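Local structure of putative acetyltransferase (Clostridium difficile, 3DSB) at residues Y60-D64 / K65-Q69; S89-V92 / D93-Y96; D39-T42 / K43-A47. The protein is a putative acetyltransferase of the GNAT family that probably transfers an acyl group to an acceptor not yet identified. One frame throughout, in Å; residues are numbered along the deposited sequence.

Overall arrangement
Interactions 1 and 2 lie on neighbouring strands of the central sheet, 65-77 and 82-92, and meet through probable backbone hydrogen bonds from Asp93 N to Val67 O and from Gln69 N to Tyr91 O. Interaction 1 closes a hairpin, mostly by backbone bonding; interaction 2 turns the chain out of the sheet through a polar loop. Both are partly buried: Tyr60, Val67, Ala68, Tyr91 and Val92 lie inside, Phe63, Asp64, Lys65 and Lys94 at the surface. Interaction 3 stands apart on helix 38-50, about 21 Å and 19 Å from the other two between centres. Its salt bridge is exposed, its leucine and valine are buried, and it alone meets the second subunit.

Interaction 1 of 3, residues Y60-D64 / K65-Q69; sequences YTVFD and KVVAQ
A two-residue beta hairpin joins strand 56-62 to strand 65-77, with a type I' turn from Val62 to Lys65 and a classic bulge farther down the ladder. Val62 and Lys65 bond to each other in both directions: Val62 N gives its hydrogen to Lys65 O at 2.9 Å, and Lys65 N returns one to Val62 O at 3.0 Å. Between them Phe63 and Asp64 take positive phi values, the left-handed backbone on which a type I' turn depends, and their side chains lead out from the hairpin end. Below this pair, Thr61 and Val66 form a non-hydrogen-bonded pair in which Thr61 CG2 lies 3.8 Å from Val66 CG2. The regular alternation then breaks, because Val67 and Ala68 both face Tyr60. Val67 N donates to Tyr60 O at 2.9 Å in an almost straight bond (177° at the hydrogen), while Tyr60 N reaches Ala68 O at 3.0 Å. With its CG set opposite the backbone N (chi1 -170°), Tyr60 swings its ring off the strand, and ring atom CD2 still meets Val67 CG2 at 3.7 Å, approaching obliquely. Val67 CG2 also touches Val62 CG2 at 4.0 Å, linking the two side chains. Beyond the hairpin the Tyr60 ring packs on Ile7 and Ile9 of the edge strand and on Ile101 and Tyr104 of helix 101-115, whereas Val66, on the other face, rests on Thr19 and Phe23 of helix 17-32. The contact thus draws its hold from four interstrand backbone bonds that satisfy peptide groups, while the bulge lets two successive residues share Tyr60 and brings the Val67 methyl against the aromatic ring, so that apolar contact runs from Val62 at the turn through Val67 to the Tyr60 ring.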
loop_
_atom_site.group_PDB
_atom_site.type_symbol
_atom_site.label_atom_id
_atom_site.label_comp_id
_atom_site.label_asym_id
_atom_site.label_seq_id
_atom_site.Cartn_x
_atom_site.Cartn_y
_atom_site.Cartn_z
ATOM N N TYR A 60 2.696 15.290 -16.878
ATOM C CA TYR A 60 3.601 15.704 -17.965
ATOM C C TYR A 60 2.874 16.777 -18.772
ATOM O O TYR A 60 1.747 16.576 -19.188
ATOM C CB TYR A 60 3.922 14.486 -18.813
ATOM C CG TYR A 60 5.016 14.652 -19.841
ATOM C CD1 TYR A 60 6.286 14.114 -19.620
ATOM C CD2 TYR A 60 4.757 15.285 -21.054
ATOM C CE1 TYR A 60 7.307 14.244 -20.581
ATOM C CE2 TYR A 60 5.734 15.394 -22.008
ATOM C CZ TYR A 60 6.992 14.865 -21.778
ATOM O OH TYR A 60 7.949 14.995 -22.754
ATOM N N THR A 61 3.497 17.958 -18.901
ATOM C CA THR A 61 2.825 19.063 -19.600
ATOM C C THR A 61 3.645 19.555 -20.777
ATOM O O THR A 61 4.891 19.523 -20.756
ATOM C CB THR A 61 2.522 20.266 -18.641
ATOM O OG1 THR A 61 3.744 20.889 -18.231
ATOM C CG2 THR A 61 1.758 19.783 -17.391
ATOM N N VAL A 62 2.923 20.009 -21.792
ATOM C CA VAL A 62 3.541 20.508 -23.021
ATOM C C VAL A 62 2.897 21.850 -23.307
ATOM O O VAL A 62 1.714 21.907 -23.598
ATOM C CB VAL A 62 3.299 19.535 -24.192
ATOM C CG1 VAL A 62 3.878 20.121 -25.504
ATOM C CG2 VAL A 62 3.899 18.120 -23.896
ATOM N N PHE A 63 3.686 22.931 -23.197
ATOM C CA PHE A 63 3.126 24.297 -23.300
ATOM C C PHE A 63 1.896 24.434 -22.428
ATOM O O PHE A 63 0.844 24.931 -22.868
ATOM C CB PHE A 63 2.831 24.687 -24.760
ATOM C CG PHE A 63 4.063 25.094 -25.529
ATOM C CD1 PHE A 63 4.994 24.134 -25.952
ATOM C CD2 PHE A 63 4.310 26.451 -25.815
ATOM C CE1 PHE A 63 6.130 24.484 -26.634
ATOM C CE2 PHE A 63 5.457 26.803 -26.563
ATOM C CZ PHE A 63 6.361 25.806 -26.953
ATOM N N ASP A 64 2.045 23.919 -21.197
ATOM C CA ASP A 64 1.024 23.979 -20.139
ATOM C C ASP A 64 -0.118 22.993 -20.241
ATOM O O ASP A 64 -0.908 22.890 -19.301
ATOM C CB ASP A 64 0.462 25.394 -19.957
ATOM C CG ASP A 64 1.548 26.420 -19.675
ATOM O OD1 ASP A 64 2.517 26.110 -18.934
ATOM O OD2 ASP A 64 1.417 27.550 -20.232
ATOM N N LYS A 65 -0.219 22.279 -21.364
ATOM C CA LYS A 65 -1.274 21.279 -21.535
ATOM C C LYS A 65 -0.870 19.979 -20.858
ATOM O O LYS A 65 0.198 19.443 -21.159
ATOM C CB LYS A 65 -1.496 21.018 -23.022
ATOM C CG LYS A 65 -2.595 20.023 -23.320
ATOM C CD LYS A 65 -2.734 19.829 -24.833
ATOM C CE LYS A 65 -3.705 18.690 -25.163
ATOM N NZ LYS A 65 -5.015 18.814 -24.457
ATOM N N VAL A 66 -1.714 19.496 -19.947
ATOM C CA VAL A 66 -1.466 18.223 -19.295
ATOM C C VAL A 66 -1.785 17.099 -20.298
ATOM O O VAL A 66 -2.920 17.006 -20.770
ATOM C CB VAL A 66 -2.346 18.073 -18.058
ATOM C CG1 VAL A 66 -2.319 16.609 -17.578
ATOM C CG2 VAL A 66 -1.900 19.039 -16.962
ATOM N N VAL A 67 -0.800 16.241 -20.602
ATOM C CA VAL A 67 -0.976 15.180 -21.582
ATOM C C VAL A 67 -0.702 13.765 -21.012
ATOM O O VAL A 67 -0.863 12.771 -21.720
ATOM C CB VAL A 67 -0.098 15.393 -22.838
ATOM C CG1 VAL A 67 -0.391 16.757 -23.473
ATOM C CG2 VAL A 67 1.375 15.325 -22.489
ATOM N N ALA A 68 -0.253 13.680 -19.751
ATOM C CA ALA A 68 -0.056 12.366 -19.109
ATOM C C ALA A 68 0.017 12.515 -17.629
ATOM O O ALA A 68 0.243 13.610 -17.115
ATOM C CB ALA A 68 1.209 11.697 -19.620
ATOM N N GLN A 69 -0.216 11.399 -16.932
ATOM C CA GLN A 69 -0.150 11.407 -15.445
ATOM C C GLN A 69 0.421 10.121 -14.926
ATOM O O GLN A 69 0.296 9.065 -15.568
ATOM C CB GLN A 69 -1.529 11.612 -14.823
ATOM C CG GLN A 69 -2.524 10.481 -15.095
ATOM C CD GLN A 69 -2.698 9.551 -13.862
ATOM O OE1 GLN A 69 -3.378 9.907 -12.887
ATOM N NE2 GLN A 69 -2.125 8.355 -13.930
#

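Interaction 2 of 3, residues S89-V92 / D93-Y96; sequences SVYV and DKEY
Tyr91 and Asp93 both hold CG opposite their backbone N (chi1 -177° and 180°), which lays the tyrosine ring beside the backbone leaving the strand and swings the carboxylate forward over the next turn. Ring atom CE2 of Tyr91 lies 3.8 Å from Asp93 N. One water joins the two segments, donating to Tyr91 OH at 2.7 Å and accepting from Lys94 N at 2.8 Å; Glu30 of helix 17-32 is a further hydrogen-bond partner of the same hydroxyl. Past the end of strand 82-92 the chain folds into an Asx turn, where Asp93 OD1 takes the hydrogen of Glu95 N at 2.9 Å on its anti lone pair. That oxygen also sits at the edge of the Tyr96 ring, in its plane. A backbone bond from Tyr96 N to Asp93 O, 2.9 Å, closes a beta turn over the same four residues. This bend leads toward helix 101-115, the position where GNAT enzymes carry the loop that grips the cofactor pyrophosphate; a sulfate ion, probably from the crystallisation liquor, lies about 4 Å from the Val92 side chain and may mark such an anion site. Val92 CG1 reaches Tyr96 O at 3.7 Å, and both residues pack on Ile101.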
loop_
_atom_site.group_PDB
_atom_site.type_symbol
_atom_site.label_atom_id
_atom_site.label_comp_id
_atom_site.label_asym_id
_atom_site.label_seq_id
_atom_site.Cartn_x
_atom_site.Cartn_y
_atom_site.Cartn_z
ATOM N N SER A 89 -0.919 4.034 -11.165
ATOM C CA SER A 89 -1.437 4.304 -12.494
ATOM C C SER A 89 -0.469 5.118 -13.320
ATOM O O SER A 89 0.260 5.958 -12.804
ATOM C CB SER A 89 -2.735 5.102 -12.391
ATOM O OG SER A 89 -2.491 6.372 -11.780
ATOM N N VAL A 90 -0.505 4.871 -14.620
ATOM C CA VAL A 90 0.185 5.710 -15.609
ATOM C C VAL A 90 -0.734 5.805 -16.824
ATOM O O VAL A 90 -1.270 4.800 -17.283
ATOM C CB VAL A 90 1.538 5.099 -16.069
ATOM C CG1 VAL A 90 2.300 6.089 -16.960
ATOM C CG2 VAL A 90 2.424 4.608 -14.904
ATOM N N TYR A 91 -0.878 7.002 -17.393
ATOM C CA TYR A 91 -1.727 7.151 -18.592
ATOM C C TYR A 91 -1.146 8.284 -19.437
ATOM O O TYR A 91 -0.768 9.355 -18.904
ATOM C CB TYR A 91 -3.170 7.539 -18.204
ATOM C CG TYR A 91 -4.083 7.617 -19.406
ATOM C CD1 TYR A 91 -4.618 6.448 -19.957
ATOM C CD2 TYR A 91 -4.379 8.831 -20.018
ATOM C CE1 TYR A 91 -5.418 6.492 -21.086
ATOM C CE2 TYR A 91 -5.208 8.867 -21.152
ATOM C CZ TYR A 91 -5.730 7.697 -21.666
ATOM O OH TYR A 91 -6.554 7.757 -22.801
ATOM N N VAL A 92 -1.161 8.062 -20.738
ATOM C CA VAL A 92 -0.688 9.043 -21.711
ATOM C C VAL A 92 -1.838 9.287 -22.690
ATOM O O VAL A 92 -2.366 8.334 -23.285
ATOM C CB VAL A 92 0.556 8.522 -22.491
ATOM C CG1 VAL A 92 1.041 9.600 -23.540
ATOM C CG2 VAL A 92 1.687 8.152 -21.556
ATOM N N ASP A 93 -2.221 10.548 -22.862
ATOM C CA ASP A 93 -3.223 10.945 -23.861
ATOM C C ASP A 93 -2.854 10.368 -25.227
ATOM O O ASP A 93 -1.684 10.403 -25.631
ATOM C CB ASP A 93 -3.210 12.489 -23.883
ATOM C CG ASP A 93 -4.177 13.112 -24.862
ATOM O OD1 ASP A 93 -4.280 12.695 -26.041
ATOM O OD2 ASP A 93 -4.797 14.097 -24.415
ATOM N N LYS A 94 -3.852 9.810 -25.912
ATOM C CA LYS A 94 -3.570 9.111 -27.171
ATOM C C LYS A 94 -2.856 9.944 -28.222
ATOM O O LYS A 94 -2.134 9.370 -29.057
ATOM C CB LYS A 94 -4.848 8.532 -27.786
ATOM C CG LYS A 94 -5.363 7.313 -27.042
ATOM C CD LYS A 94 -6.593 6.726 -27.730
ATOM C CE LYS A 94 -7.088 5.460 -27.049
ATOM N NZ LYS A 94 -8.423 5.036 -27.601
ATOM N N GLU A 95 -3.071 11.256 -28.206
ATOM C CA GLU A 95 -2.455 12.130 -29.225
ATOM C C GLU A 95 -0.964 12.377 -28.940
ATOM O O GLU A 95 -0.272 13.045 -29.748
ATOM C CB GLU A 95 -3.166 13.465 -29.231
ATOM C CG GLU A 95 -4.625 13.431 -29.677
ATOM C CD GLU A 95 -5.198 14.840 -29.738
ATOM O OE1 GLU A 95 -4.746 15.624 -30.601
ATOM O OE2 GLU A 95 -6.084 15.173 -28.924
ATOM N N TYR A 96 -0.469 11.849 -27.805
ATOM C CA TYR A 96 0.905 12.095 -27.385
ATOM C C TYR A 96 1.700 10.809 -27.163
ATOM O O TYR A 96 2.773 10.837 -26.586
ATOM C CB TYR A 96 0.930 13.010 -26.135
ATOM C CG TYR A 96 0.415 14.388 -26.471
ATOM C CD1 TYR A 96 1.294 15.393 -26.872
ATOM C CD2 TYR A 96 -0.959 14.672 -26.451
ATOM C CE1 TYR A 96 0.821 16.655 -27.189
ATOM C CE2 TYR A 96 -1.448 15.932 -26.785
ATOM C CZ TYR A 96 -0.526 16.915 -27.182
ATOM O OH TYR A 96 -0.949 18.176 -27.544
HETATM O O HOH W 1 -6.446 9.681 -24.756
#

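Interaction 3 of 3, residues D39-T42 / K43-A47; sequences DVLT and KGVKA
Lys43 reaches back one helical turn over Asp39. Lys43 CB lies 3.5 Å from Val40 O, and with CG turned opposite the carbonyl carbon (chi1 -73°) the chain is directed toward the N-terminal end of the helix. Lys43 CG then passes Asp39 O at 3.4 Å, CD follows the same oxygen more loosely, and Lys43 CE comes to 3.5 Å from Asp39 OD2. At the tip, Lys43 NZ forms a salt bridge with Asp39 OD2 at 3.0 Å, meeting it on the syn side and 23° out of the carboxylate plane. The backbone beneath is regular alpha helix, with Gly44 N on Val40 O and Val45 N on Leu41 O. On the buried side Leu41 and Val45 lie alongside each other, CD1 of Leu41 to CG2 of Val45 3.8 Å, facing helix 17-32. Gly44 O also accepts from Trp76 NE1 of the second subunit, whose Trp79 packs on Val40 and Leu41, so this helix forms part of the dimer interface. The i to i+4 ion pair thus probably offsets the two charges on the exposed side, while the apolar pair of the same spacing packs helix 38-50 against helix 17-32.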
loop_
_atom_site.group_PDB
_atom_site.type_symbol
_atom_site.label_atom_id
_atom_site.label_comp_id
_atom_site.label_asym_id
_atom_site.label_seq_id
_atom_site.Cartn_x
_atom_site.Cartn_y
_atom_site.Cartn_z
ATOM N N ASP A 39 -18.793 10.017 -10.595
ATOM C CA ASP A 39 -19.014 10.728 -9.336
ATOM C C ASP A 39 -17.966 10.250 -8.320
ATOM O O ASP A 39 -17.307 11.056 -7.659
ATOM C CB ASP A 39 -20.441 10.469 -8.808
ATOM C CG ASP A 39 -20.742 11.267 -7.574
ATOM O OD1 ASP A 39 -20.657 12.492 -7.642
ATOM O OD2 ASP A 39 -20.992 10.650 -6.512
ATOM N N VAL A 40 -17.831 8.932 -8.208
ATOM C CA VAL A 40 -16.898 8.355 -7.247
ATOM C C VAL A 40 -15.446 8.693 -7.585
ATOM O O VAL A 40 -14.667 9.108 -6.705
ATOM C CB VAL A 40 -17.081 6.818 -7.184
ATOM C CG1 VAL A 40 -16.035 6.170 -6.314
ATOM C CG2 VAL A 40 -18.503 6.475 -6.712
ATOM N N LEU A 41 -15.094 8.549 -8.863
ATOM C CA LEU A 41 -13.727 8.812 -9.300
ATOM C C LEU A 41 -13.362 10.283 -9.066
ATOM O O LEU A 41 -12.263 10.597 -8.608
ATOM C CB LEU A 41 -13.581 8.448 -10.780
ATOM C CG LEU A 41 -12.280 8.881 -11.459
ATOM C CD1 LEU A 41 -11.072 8.164 -10.802
ATOM C CD2 LEU A 41 -12.356 8.546 -12.956
ATOM N N THR A 42 -14.279 11.194 -9.415
ATOM C CA THR A 42 -13.988 12.627 -9.225
ATOM C C THR A 42 -13.682 12.923 -7.763
ATOM O O THR A 42 -12.723 13.618 -7.445
ATOM C CB THR A 42 -15.129 13.475 -9.792
ATOM O OG1 THR A 42 -15.184 13.238 -11.217
ATOM C CG2 THR A 42 -14.842 14.975 -9.486
ATOM N N LYS A 43 -14.502 12.353 -6.872
ATOM C CA LYS A 43 -14.281 12.534 -5.436
ATOM C C LYS A 43 -12.930 11.934 -5.006
ATOM O O LYS A 43 -12.216 12.529 -4.183
ATOM C CB LYS A 43 -15.386 11.858 -4.613
ATOM C CG LYS A 43 -16.723 12.600 -4.663
ATOM C CD LYS A 43 -17.843 11.841 -3.990
ATOM C CE LYS A 43 -19.164 12.582 -4.192
ATOM N NZ LYS A 43 -20.289 11.741 -3.755
ATOM N N GLY A 44 -12.622 10.746 -5.542
ATOM C CA GLY A 44 -11.373 10.093 -5.167
ATOM C C GLY A 44 -10.156 10.869 -5.628
ATOM O O GLY A 44 -9.144 10.898 -4.935
ATOM N N VAL A 45 -10.195 11.400 -6.851
ATOM C CA VAL A 45 -9.052 12.189 -7.344
ATOM C C VAL A 45 -8.920 13.485 -6.528
ATOM O O VAL A 45 -7.827 13.860 -6.111
ATOM C CB VAL A 45 -9.248 12.534 -8.830
ATOM C CG1 VAL A 45 -8.154 13.513 -9.325
ATOM C CG2 VAL A 45 -9.210 11.251 -9.634
ATOM N N LYS A 46 -10.048 14.160 -6.297
ATOM C CA LYS A 46 -10.014 15.400 -5.490
ATOM C C LYS A 46 -9.404 15.123 -4.112
ATOM O O LYS A 46 -8.572 15.903 -3.597
ATOM C CB LYS A 46 -11.425 15.984 -5.350
ATOM C CG LYS A 46 -11.463 17.273 -4.548
ATOM C CD LYS A 46 -12.923 17.657 -4.273
ATOM C CE LYS A 46 -12.990 19.052 -3.664
ATOM N NZ LYS A 46 -14.407 19.520 -3.577
ATOM N N ALA A 47 -9.844 14.027 -3.481
ATOM C CA ALA A 47 -9.376 13.748 -2.129
ATOM C C ALA A 47 -7.855 13.589 -2.145
ATOM O O ALA A 47 -7.146 14.066 -1.249
ATOM C CB ALA A 47 -10.052 12.494 -1.544
#